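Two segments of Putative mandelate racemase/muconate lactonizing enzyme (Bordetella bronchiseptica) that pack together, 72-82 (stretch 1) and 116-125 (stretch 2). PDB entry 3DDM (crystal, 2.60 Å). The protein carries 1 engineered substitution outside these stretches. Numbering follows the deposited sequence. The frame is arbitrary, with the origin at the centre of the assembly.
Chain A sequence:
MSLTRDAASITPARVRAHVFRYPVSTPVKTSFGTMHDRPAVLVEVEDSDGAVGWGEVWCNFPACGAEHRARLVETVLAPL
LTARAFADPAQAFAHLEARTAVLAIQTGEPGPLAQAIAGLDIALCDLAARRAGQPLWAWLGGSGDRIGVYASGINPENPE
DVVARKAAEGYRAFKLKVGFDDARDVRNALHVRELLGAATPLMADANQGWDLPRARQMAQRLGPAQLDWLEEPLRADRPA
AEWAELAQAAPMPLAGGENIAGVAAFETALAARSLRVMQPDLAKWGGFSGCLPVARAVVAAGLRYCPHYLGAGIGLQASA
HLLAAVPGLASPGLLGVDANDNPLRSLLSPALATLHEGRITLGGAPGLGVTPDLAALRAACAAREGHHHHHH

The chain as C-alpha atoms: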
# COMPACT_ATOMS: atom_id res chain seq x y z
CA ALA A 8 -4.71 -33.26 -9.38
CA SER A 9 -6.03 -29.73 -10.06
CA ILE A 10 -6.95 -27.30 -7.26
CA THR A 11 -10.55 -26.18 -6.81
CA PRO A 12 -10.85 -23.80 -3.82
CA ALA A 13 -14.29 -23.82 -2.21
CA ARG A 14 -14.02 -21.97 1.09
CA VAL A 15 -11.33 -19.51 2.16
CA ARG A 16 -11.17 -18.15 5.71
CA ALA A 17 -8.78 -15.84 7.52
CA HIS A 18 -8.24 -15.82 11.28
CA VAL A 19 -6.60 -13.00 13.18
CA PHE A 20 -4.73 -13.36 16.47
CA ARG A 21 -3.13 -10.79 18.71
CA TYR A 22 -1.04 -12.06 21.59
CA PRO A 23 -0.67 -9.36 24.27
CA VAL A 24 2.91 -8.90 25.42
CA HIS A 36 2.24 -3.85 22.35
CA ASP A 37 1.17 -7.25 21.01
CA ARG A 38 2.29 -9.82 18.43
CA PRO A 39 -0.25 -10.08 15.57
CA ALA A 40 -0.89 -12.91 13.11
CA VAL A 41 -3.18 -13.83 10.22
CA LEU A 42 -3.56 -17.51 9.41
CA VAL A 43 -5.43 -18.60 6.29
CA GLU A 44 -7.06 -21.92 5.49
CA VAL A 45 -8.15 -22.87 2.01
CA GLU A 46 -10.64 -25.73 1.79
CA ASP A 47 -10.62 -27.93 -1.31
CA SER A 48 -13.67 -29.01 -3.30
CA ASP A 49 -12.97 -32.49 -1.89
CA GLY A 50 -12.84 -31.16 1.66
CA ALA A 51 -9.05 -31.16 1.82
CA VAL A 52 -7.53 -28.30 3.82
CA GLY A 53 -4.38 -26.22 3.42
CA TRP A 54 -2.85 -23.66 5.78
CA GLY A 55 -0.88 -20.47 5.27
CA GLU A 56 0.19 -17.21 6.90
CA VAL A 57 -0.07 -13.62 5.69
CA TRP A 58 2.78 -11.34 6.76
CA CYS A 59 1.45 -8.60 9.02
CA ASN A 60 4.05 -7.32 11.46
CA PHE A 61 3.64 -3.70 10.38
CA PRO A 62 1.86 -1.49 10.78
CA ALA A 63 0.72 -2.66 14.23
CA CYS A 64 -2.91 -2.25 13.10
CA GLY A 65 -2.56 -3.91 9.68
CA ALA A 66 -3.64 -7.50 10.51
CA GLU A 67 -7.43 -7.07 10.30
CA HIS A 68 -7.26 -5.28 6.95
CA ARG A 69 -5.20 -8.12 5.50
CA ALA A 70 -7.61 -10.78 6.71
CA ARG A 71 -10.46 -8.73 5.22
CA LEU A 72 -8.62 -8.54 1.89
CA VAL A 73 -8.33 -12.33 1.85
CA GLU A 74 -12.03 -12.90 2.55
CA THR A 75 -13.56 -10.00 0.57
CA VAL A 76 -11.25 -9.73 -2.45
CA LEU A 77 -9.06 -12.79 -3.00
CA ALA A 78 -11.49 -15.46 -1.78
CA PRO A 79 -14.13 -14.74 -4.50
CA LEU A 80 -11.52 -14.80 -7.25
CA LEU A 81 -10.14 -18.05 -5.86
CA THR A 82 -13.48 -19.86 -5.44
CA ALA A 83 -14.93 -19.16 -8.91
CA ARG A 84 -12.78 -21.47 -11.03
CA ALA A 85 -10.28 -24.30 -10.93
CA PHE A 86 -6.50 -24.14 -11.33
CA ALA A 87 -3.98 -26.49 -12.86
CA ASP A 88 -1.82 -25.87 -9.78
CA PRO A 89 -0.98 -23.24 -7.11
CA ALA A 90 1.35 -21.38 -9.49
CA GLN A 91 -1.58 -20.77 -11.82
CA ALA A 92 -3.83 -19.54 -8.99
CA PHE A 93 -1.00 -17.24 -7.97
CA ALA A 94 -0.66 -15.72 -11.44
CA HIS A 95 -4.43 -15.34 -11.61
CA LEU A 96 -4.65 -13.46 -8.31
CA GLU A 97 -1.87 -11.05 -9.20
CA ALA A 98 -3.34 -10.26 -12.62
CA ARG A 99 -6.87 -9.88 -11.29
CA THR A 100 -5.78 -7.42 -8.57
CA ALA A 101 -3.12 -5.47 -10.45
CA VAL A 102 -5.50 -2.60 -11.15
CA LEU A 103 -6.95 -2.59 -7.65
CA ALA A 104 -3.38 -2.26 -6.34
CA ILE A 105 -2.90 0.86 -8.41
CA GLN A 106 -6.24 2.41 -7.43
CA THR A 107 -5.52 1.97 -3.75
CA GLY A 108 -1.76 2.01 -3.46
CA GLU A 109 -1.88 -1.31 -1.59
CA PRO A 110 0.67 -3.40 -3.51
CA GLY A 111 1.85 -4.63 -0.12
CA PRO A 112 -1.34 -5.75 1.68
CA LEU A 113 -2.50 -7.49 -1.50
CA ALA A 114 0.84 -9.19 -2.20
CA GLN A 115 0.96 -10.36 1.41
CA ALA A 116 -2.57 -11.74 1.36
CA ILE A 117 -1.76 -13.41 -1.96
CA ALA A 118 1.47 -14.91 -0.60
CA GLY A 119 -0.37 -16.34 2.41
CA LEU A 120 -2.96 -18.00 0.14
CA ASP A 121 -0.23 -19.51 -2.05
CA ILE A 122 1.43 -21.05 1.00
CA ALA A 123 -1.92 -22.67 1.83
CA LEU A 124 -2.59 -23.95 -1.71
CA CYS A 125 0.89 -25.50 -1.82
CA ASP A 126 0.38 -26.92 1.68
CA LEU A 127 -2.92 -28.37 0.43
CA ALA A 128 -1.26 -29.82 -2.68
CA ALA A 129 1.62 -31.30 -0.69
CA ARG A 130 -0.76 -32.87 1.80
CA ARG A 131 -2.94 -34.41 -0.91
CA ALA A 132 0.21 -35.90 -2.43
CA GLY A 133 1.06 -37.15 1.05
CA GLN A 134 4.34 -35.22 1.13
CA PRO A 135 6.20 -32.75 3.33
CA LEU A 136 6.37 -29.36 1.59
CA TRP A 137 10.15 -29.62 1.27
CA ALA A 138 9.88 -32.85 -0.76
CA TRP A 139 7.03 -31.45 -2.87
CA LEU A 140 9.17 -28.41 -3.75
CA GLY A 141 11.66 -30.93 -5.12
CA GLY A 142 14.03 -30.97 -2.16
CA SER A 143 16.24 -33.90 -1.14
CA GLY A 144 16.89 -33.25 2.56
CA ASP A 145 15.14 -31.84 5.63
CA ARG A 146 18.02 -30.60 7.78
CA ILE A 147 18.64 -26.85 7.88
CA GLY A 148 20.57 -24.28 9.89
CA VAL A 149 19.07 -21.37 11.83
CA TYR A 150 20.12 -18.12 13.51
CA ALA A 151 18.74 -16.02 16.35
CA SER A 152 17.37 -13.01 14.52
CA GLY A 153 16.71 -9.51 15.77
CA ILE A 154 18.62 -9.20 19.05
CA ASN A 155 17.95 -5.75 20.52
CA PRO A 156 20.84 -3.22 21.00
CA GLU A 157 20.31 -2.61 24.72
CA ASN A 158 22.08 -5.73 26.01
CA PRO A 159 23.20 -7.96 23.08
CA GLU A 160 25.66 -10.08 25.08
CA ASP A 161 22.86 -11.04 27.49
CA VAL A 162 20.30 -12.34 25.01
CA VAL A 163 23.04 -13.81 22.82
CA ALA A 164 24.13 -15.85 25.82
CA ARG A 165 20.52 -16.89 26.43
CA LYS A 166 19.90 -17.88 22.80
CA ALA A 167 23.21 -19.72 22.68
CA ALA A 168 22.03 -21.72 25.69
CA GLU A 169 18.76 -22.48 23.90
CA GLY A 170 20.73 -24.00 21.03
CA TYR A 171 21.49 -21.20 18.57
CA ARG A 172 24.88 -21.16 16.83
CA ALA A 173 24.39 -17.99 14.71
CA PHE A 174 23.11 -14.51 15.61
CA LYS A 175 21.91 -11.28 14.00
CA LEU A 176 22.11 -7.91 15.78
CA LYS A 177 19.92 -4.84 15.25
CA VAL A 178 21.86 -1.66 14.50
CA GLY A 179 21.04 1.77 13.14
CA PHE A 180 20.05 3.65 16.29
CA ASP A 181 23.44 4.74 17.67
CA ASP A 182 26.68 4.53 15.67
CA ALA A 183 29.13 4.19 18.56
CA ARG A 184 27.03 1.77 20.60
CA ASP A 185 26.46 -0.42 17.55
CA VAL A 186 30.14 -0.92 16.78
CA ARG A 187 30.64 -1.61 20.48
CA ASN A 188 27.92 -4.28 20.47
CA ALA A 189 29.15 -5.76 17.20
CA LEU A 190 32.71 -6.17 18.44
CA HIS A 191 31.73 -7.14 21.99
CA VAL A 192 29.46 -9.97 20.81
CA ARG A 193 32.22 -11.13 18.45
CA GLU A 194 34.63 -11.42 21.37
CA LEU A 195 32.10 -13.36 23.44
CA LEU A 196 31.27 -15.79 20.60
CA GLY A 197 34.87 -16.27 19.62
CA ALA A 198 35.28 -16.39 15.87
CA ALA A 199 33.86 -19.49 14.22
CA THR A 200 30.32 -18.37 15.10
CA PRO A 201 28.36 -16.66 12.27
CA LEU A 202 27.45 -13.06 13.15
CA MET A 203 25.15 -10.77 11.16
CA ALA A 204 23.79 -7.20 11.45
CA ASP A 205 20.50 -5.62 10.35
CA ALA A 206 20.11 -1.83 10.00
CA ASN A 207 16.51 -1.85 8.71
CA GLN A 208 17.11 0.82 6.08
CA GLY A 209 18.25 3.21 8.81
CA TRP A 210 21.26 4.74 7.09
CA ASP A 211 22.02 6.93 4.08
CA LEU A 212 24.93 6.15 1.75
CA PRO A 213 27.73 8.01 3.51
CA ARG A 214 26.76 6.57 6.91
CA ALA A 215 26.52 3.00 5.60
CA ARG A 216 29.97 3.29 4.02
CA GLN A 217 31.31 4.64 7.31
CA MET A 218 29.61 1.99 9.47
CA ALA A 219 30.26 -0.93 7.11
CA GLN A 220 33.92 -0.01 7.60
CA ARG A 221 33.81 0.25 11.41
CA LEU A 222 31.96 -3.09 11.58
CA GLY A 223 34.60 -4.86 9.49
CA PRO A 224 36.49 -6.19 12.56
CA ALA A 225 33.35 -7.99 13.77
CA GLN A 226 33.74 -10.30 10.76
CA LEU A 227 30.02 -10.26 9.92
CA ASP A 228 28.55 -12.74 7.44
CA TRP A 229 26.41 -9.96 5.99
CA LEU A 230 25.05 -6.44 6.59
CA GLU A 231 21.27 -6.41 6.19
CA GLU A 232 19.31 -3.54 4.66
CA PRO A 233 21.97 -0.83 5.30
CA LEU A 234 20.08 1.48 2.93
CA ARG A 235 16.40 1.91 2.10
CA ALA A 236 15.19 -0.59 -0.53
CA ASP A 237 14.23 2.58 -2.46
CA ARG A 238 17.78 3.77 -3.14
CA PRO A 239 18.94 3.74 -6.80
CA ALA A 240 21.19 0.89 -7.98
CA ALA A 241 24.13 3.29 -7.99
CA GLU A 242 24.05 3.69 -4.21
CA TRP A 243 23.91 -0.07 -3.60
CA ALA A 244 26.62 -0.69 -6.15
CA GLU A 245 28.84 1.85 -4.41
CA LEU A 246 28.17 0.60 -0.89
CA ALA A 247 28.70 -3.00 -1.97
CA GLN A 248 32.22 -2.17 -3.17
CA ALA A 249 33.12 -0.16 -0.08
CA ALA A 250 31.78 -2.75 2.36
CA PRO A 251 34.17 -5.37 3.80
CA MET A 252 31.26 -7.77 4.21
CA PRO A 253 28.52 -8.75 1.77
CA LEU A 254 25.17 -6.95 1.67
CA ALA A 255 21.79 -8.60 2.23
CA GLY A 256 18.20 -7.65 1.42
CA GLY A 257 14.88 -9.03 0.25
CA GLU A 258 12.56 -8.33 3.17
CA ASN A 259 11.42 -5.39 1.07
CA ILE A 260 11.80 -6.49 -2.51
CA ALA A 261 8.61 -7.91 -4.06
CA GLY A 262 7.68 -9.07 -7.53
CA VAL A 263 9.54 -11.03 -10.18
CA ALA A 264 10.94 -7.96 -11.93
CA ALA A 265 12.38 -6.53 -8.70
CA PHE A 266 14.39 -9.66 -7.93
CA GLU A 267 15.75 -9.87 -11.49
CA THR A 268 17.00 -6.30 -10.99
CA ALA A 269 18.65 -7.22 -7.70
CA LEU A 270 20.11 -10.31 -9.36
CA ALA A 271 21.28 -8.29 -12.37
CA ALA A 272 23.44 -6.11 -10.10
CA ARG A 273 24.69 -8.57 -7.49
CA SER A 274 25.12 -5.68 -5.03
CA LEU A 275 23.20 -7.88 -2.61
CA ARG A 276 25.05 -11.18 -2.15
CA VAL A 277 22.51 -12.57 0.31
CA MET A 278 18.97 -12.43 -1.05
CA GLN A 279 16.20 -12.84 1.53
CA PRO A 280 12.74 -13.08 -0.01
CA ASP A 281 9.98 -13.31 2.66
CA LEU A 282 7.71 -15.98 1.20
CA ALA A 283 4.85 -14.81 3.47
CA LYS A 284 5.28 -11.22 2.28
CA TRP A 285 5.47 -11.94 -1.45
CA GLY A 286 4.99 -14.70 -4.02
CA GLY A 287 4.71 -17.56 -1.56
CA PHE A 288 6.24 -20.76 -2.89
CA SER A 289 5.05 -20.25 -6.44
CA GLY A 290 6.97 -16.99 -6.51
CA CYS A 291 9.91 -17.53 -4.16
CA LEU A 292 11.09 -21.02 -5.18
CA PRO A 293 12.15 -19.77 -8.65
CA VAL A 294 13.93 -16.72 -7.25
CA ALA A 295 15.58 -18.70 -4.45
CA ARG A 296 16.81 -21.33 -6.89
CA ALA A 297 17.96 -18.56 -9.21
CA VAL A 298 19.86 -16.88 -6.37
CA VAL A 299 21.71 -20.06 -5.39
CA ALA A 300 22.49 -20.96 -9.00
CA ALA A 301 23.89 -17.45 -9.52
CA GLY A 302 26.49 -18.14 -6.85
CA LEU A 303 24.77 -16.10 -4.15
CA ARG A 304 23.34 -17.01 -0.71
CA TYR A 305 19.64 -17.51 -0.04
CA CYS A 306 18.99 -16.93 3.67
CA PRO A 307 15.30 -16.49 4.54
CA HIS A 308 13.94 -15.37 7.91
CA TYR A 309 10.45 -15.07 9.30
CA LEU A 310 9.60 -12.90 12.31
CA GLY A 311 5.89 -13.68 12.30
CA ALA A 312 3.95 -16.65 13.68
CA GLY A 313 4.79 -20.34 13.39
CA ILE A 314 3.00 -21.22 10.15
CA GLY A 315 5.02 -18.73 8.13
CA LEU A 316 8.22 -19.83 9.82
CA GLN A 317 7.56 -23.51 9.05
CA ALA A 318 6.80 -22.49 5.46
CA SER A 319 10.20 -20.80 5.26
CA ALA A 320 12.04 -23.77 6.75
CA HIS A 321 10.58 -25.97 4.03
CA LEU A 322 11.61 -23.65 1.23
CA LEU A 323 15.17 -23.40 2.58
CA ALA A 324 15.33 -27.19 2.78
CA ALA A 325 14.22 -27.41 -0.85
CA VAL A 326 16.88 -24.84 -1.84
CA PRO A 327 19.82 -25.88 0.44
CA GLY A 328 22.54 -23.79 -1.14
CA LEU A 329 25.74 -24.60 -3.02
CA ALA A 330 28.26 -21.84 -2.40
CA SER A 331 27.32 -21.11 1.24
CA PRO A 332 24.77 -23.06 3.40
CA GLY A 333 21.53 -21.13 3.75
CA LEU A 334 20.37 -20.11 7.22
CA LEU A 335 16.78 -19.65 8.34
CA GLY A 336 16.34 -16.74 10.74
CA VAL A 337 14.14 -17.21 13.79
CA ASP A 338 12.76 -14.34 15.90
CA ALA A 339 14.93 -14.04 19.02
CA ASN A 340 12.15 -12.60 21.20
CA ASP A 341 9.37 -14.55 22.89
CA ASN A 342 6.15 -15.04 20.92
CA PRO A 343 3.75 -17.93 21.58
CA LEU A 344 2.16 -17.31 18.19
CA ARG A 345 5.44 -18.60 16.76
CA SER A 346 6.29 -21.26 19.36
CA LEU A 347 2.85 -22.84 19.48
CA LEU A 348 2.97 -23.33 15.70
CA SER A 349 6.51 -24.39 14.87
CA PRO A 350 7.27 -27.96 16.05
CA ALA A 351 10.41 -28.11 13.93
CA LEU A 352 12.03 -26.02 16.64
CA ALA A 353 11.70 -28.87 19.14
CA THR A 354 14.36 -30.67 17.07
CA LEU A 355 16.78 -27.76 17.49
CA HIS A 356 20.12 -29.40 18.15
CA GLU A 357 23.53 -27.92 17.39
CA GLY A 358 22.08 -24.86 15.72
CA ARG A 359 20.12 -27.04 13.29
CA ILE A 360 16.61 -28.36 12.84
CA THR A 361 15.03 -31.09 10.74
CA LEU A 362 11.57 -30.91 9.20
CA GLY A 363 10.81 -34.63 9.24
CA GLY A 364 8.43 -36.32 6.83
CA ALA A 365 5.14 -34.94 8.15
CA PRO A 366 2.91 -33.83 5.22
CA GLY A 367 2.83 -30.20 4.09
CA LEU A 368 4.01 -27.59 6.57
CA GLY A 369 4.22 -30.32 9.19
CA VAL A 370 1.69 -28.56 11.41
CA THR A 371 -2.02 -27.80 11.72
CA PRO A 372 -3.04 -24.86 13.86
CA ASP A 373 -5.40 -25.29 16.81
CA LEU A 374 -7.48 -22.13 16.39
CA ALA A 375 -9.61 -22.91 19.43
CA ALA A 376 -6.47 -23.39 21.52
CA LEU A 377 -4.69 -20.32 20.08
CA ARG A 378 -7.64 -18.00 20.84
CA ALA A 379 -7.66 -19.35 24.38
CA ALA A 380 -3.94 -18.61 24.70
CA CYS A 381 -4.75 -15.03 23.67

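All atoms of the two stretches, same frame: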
# COMPACT_ATOMS: atom_id res chain seq x y z
N LEU A 72 -8.99 -8.44 3.30
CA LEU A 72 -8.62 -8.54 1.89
C LEU A 72 -8.75 -9.97 1.39
O LEU A 72 -9.27 -10.21 0.29
CB LEU A 72 -7.18 -8.06 1.66
CG LEU A 72 -6.97 -6.54 1.59
CD1 LEU A 72 -5.51 -6.25 1.30
CD2 LEU A 72 -7.86 -5.95 0.51
N VAL A 73 -8.28 -10.91 2.21
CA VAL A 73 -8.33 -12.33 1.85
C VAL A 73 -9.76 -12.82 1.68
O VAL A 73 -10.08 -13.52 0.71
CB VAL A 73 -7.61 -13.20 2.90
CG1 VAL A 73 -7.90 -14.68 2.67
CG2 VAL A 73 -6.12 -12.94 2.83
N GLU A 74 -10.64 -12.46 2.61
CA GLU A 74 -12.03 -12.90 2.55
C GLU A 74 -12.93 -12.10 1.59
O GLU A 74 -13.81 -12.68 0.97
CB GLU A 74 -12.64 -12.91 3.96
CG GLU A 74 -11.92 -13.87 4.93
CD GLU A 74 -12.58 -13.97 6.31
OE1 GLU A 74 -12.87 -12.91 6.91
OE2 GLU A 74 -12.78 -15.10 6.80
N THR A 75 -12.71 -10.80 1.46
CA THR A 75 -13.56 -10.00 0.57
C THR A 75 -13.07 -9.79 -0.86
O THR A 75 -13.86 -9.48 -1.74
CB THR A 75 -13.85 -8.60 1.17
OG1 THR A 75 -12.65 -7.81 1.14
CG2 THR A 75 -14.33 -8.71 2.61
N VAL A 76 -11.77 -9.96 -1.11
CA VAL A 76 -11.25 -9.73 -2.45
C VAL A 76 -10.62 -10.94 -3.13
O VAL A 76 -10.93 -11.25 -4.28
CB VAL A 76 -10.23 -8.58 -2.43
CG1 VAL A 76 -9.44 -8.54 -3.74
CG2 VAL A 76 -10.95 -7.27 -2.20
N LEU A 77 -9.73 -11.63 -2.43
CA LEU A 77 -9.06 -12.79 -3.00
C LEU A 77 -9.89 -14.06 -2.97
O LEU A 77 -9.82 -14.87 -3.89
CB LEU A 77 -7.74 -13.03 -2.28
CG LEU A 77 -6.78 -11.84 -2.22
CD1 LEU A 77 -5.72 -12.13 -1.19
CD2 LEU A 77 -6.17 -11.58 -3.58
N ALA A 78 -10.68 -14.25 -1.91
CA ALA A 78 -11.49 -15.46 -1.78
C ALA A 78 -12.41 -15.68 -2.99
O ALA A 78 -12.40 -16.75 -3.59
CB ALA A 78 -12.31 -15.42 -0.49
N PRO A 79 -13.21 -14.65 -3.35
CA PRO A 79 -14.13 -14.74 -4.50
C PRO A 79 -13.41 -15.11 -5.79
O PRO A 79 -13.89 -15.95 -6.56
CB PRO A 79 -14.74 -13.35 -4.56
CG PRO A 79 -14.74 -12.92 -3.12
CD PRO A 79 -13.37 -13.37 -2.65
N LEU A 80 -12.27 -14.48 -6.05
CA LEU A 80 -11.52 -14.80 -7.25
C LEU A 80 -11.15 -16.28 -7.21
O LEU A 80 -11.40 -17.04 -8.15
CB LEU A 80 -10.23 -13.97 -7.32
CG LEU A 80 -10.36 -12.48 -7.61
CD1 LEU A 80 -8.99 -11.84 -7.57
CD2 LEU A 80 -10.99 -12.27 -8.98
N LEU A 81 -10.58 -16.68 -6.09
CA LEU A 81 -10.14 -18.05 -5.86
C LEU A 81 -11.23 -19.12 -5.97
O LEU A 81 -11.01 -20.17 -6.58
CB LEU A 81 -9.48 -18.11 -4.48
CG LEU A 81 -8.22 -18.93 -4.27
CD1 LEU A 81 -7.16 -18.58 -5.33
CD2 LEU A 81 -7.70 -18.65 -2.85
N THR A 82 -12.41 -18.87 -5.41
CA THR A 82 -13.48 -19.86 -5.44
C THR A 82 -14.47 -19.77 -6.61
O THR A 82 -15.62 -20.18 -6.48
CB THR A 82 -14.30 -19.82 -4.13
OG1 THR A 82 -15.02 -18.58 -4.04
CG2 THR A 82 -13.39 -19.95 -2.93
N ALA A 116 -1.42 -10.86 1.30
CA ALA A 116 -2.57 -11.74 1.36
C ALA A 116 -2.41 -12.83 0.31
O ALA A 116 -2.69 -14.00 0.57
CB ALA A 116 -3.85 -10.95 1.13
N ILE A 117 -1.95 -12.45 -0.88
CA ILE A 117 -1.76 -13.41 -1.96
C ILE A 117 -0.71 -14.44 -1.57
O ILE A 117 -0.91 -15.63 -1.75
CB ILE A 117 -1.38 -12.70 -3.29
CG1 ILE A 117 -2.61 -11.95 -3.84
CG2 ILE A 117 -0.91 -13.71 -4.32
CD1 ILE A 117 -2.40 -11.28 -5.22
N ALA A 118 0.41 -13.99 -1.01
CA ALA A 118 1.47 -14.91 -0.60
C ALA A 118 0.95 -15.93 0.44
O ALA A 118 1.24 -17.12 0.35
CB ALA A 118 2.66 -14.13 -0.02
N GLY A 119 0.18 -15.45 1.41
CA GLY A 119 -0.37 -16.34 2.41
C GLY A 119 -1.26 -17.42 1.79
O GLY A 119 -1.20 -18.59 2.20
N LEU A 120 -2.07 -17.04 0.80
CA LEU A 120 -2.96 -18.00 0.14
C LEU A 120 -2.18 -18.99 -0.73
O LEU A 120 -2.64 -20.13 -0.93
CB LEU A 120 -4.00 -17.27 -0.71
CG LEU A 120 -5.16 -16.70 0.10
CD1 LEU A 120 -6.11 -15.91 -0.79
CD2 LEU A 120 -5.90 -17.84 0.77
N ASP A 121 -1.02 -18.59 -1.24
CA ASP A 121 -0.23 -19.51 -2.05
C ASP A 121 0.38 -20.58 -1.14
O ASP A 121 0.43 -21.76 -1.49
CB ASP A 121 0.88 -18.79 -2.81
CG ASP A 121 1.56 -19.69 -3.84
OD1 ASP A 121 2.68 -20.19 -3.57
OD2 ASP A 121 0.95 -19.90 -4.93
N ILE A 122 0.84 -20.14 0.03
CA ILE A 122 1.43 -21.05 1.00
C ILE A 122 0.41 -22.12 1.38
O ILE A 122 0.76 -23.28 1.58
CB ILE A 122 1.88 -20.28 2.28
CG1 ILE A 122 3.11 -19.43 1.98
CG2 ILE A 122 2.13 -21.26 3.41
CD1 ILE A 122 3.56 -18.56 3.13
N ALA A 123 -0.86 -21.74 1.47
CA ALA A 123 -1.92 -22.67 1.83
C ALA A 123 -2.28 -23.63 0.68
O ALA A 123 -2.57 -24.80 0.91
CB ALA A 123 -3.16 -21.91 2.29
N LEU A 124 -2.27 -23.12 -0.55
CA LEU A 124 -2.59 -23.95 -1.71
C LEU A 124 -1.48 -24.98 -1.93
O LEU A 124 -1.75 -26.12 -2.34
CB LEU A 124 -2.78 -23.09 -2.96
CG LEU A 124 -4.09 -22.30 -2.99
CD1 LEU A 124 -4.09 -21.37 -4.19
CD2 LEU A 124 -5.26 -23.26 -3.04
N CYS A 125 -0.24 -24.58 -1.67
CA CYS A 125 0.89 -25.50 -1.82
C CYS A 125 0.85 -26.52 -0.68
O CYS A 125 1.15 -27.70 -0.88
CB CYS A 125 2.22 -24.75 -1.78
SG CYS A 125 2.55 -23.80 -3.25

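The contact between the two stretches is made by two helices that cross at -69°, their axes coming within 10.4 Å of each other. No hydrogen bond passes between them; every residue pair in contact is a pair of apolar side chains, and together they bury 362 Å² of surface, counting both sides. The backbones lie nearest at the start of each stretch, where the CA atoms of Val-73 and Ala-116 are 5.8 Å apart. The CA atoms of Leu-77 and Ile-117 are already separated by 7.4 Å, and beyond this point longer side chains span the gap.

Among the apolar contacts, the tightest are centred on Ala-116. Its CB points toward the first helix and is met by three residues: CD1 of Leu-77 lies 3.2 Å from CB of Ala-116, a snug approach for two carbons, CG2 of Val-73 lies 3.5 Å from the same CB, and CB of Leu-72 touches it more loosely at 4.4 Å. The single methyl group of Ala-116 thus sits among larger neighbours where the backbones are close.

Leu-120, one helical turn further on, has the largest area covered by the opposing helix. It also points toward its partner, and its CD1 reaches three residues of stretch 1: CB of Leu-77 is 3.6 Å from CD1 of Leu-120, CD2 of Leu-81 is 3.8 Å from it, and CG1 of Val-73 is 4.1 Å from it. Leu-77 is the counterpart on the first helix. Besides meeting Ala-116 and Leu-120, it places CD2 3.6 Å from CG1 of Ile-117. The CA-to-CB bond of Ile-117 points away from stretch 1, yet CG1 still makes this contact. At the far end, CD1 of Leu-81 approaches CD1 of Leu-124 at 4.3 Å. Leu-81 has an off-well chi1 of -139°, whereas Leu-77, Leu-120 and Leu-124 all adopt the common m,t conformation.

Backbone hydrogen bonds within each stretch define the two helices that carry these side chains. In the first helix a wider, pi-type turn spans 73-77: N of Ala-78 bonds to O of Val-73 at 2.8 Å, and just before it O of Leu-72 accepts from both N of Val-76, at 2.9 Å, and N of Leu-77, at 3.1 Å. The helix is kinked at Pro-79, whose ring nitrogen has no hydrogen to donate, but N of Leu-81 returns to O of Leu-77 at 2.9 Å. The second helix is more regular: O of Ala-116 accepts from N of Leu-120 at 3.1 Å, and O of Leu-120 from N of Leu-124 at 3.0 Å, so the three residues that point toward stretch 1 recur at four-residue intervals.

Polar side chains take no part in the interface. Thr-82, the first residue to leave helical geometry, folds back on its own stretch, OG1 donating to O of Ala-78 at 3.2 Å, while Glu-74 and Asp-121 find hydrogen-bonding partners elsewhere in the structure.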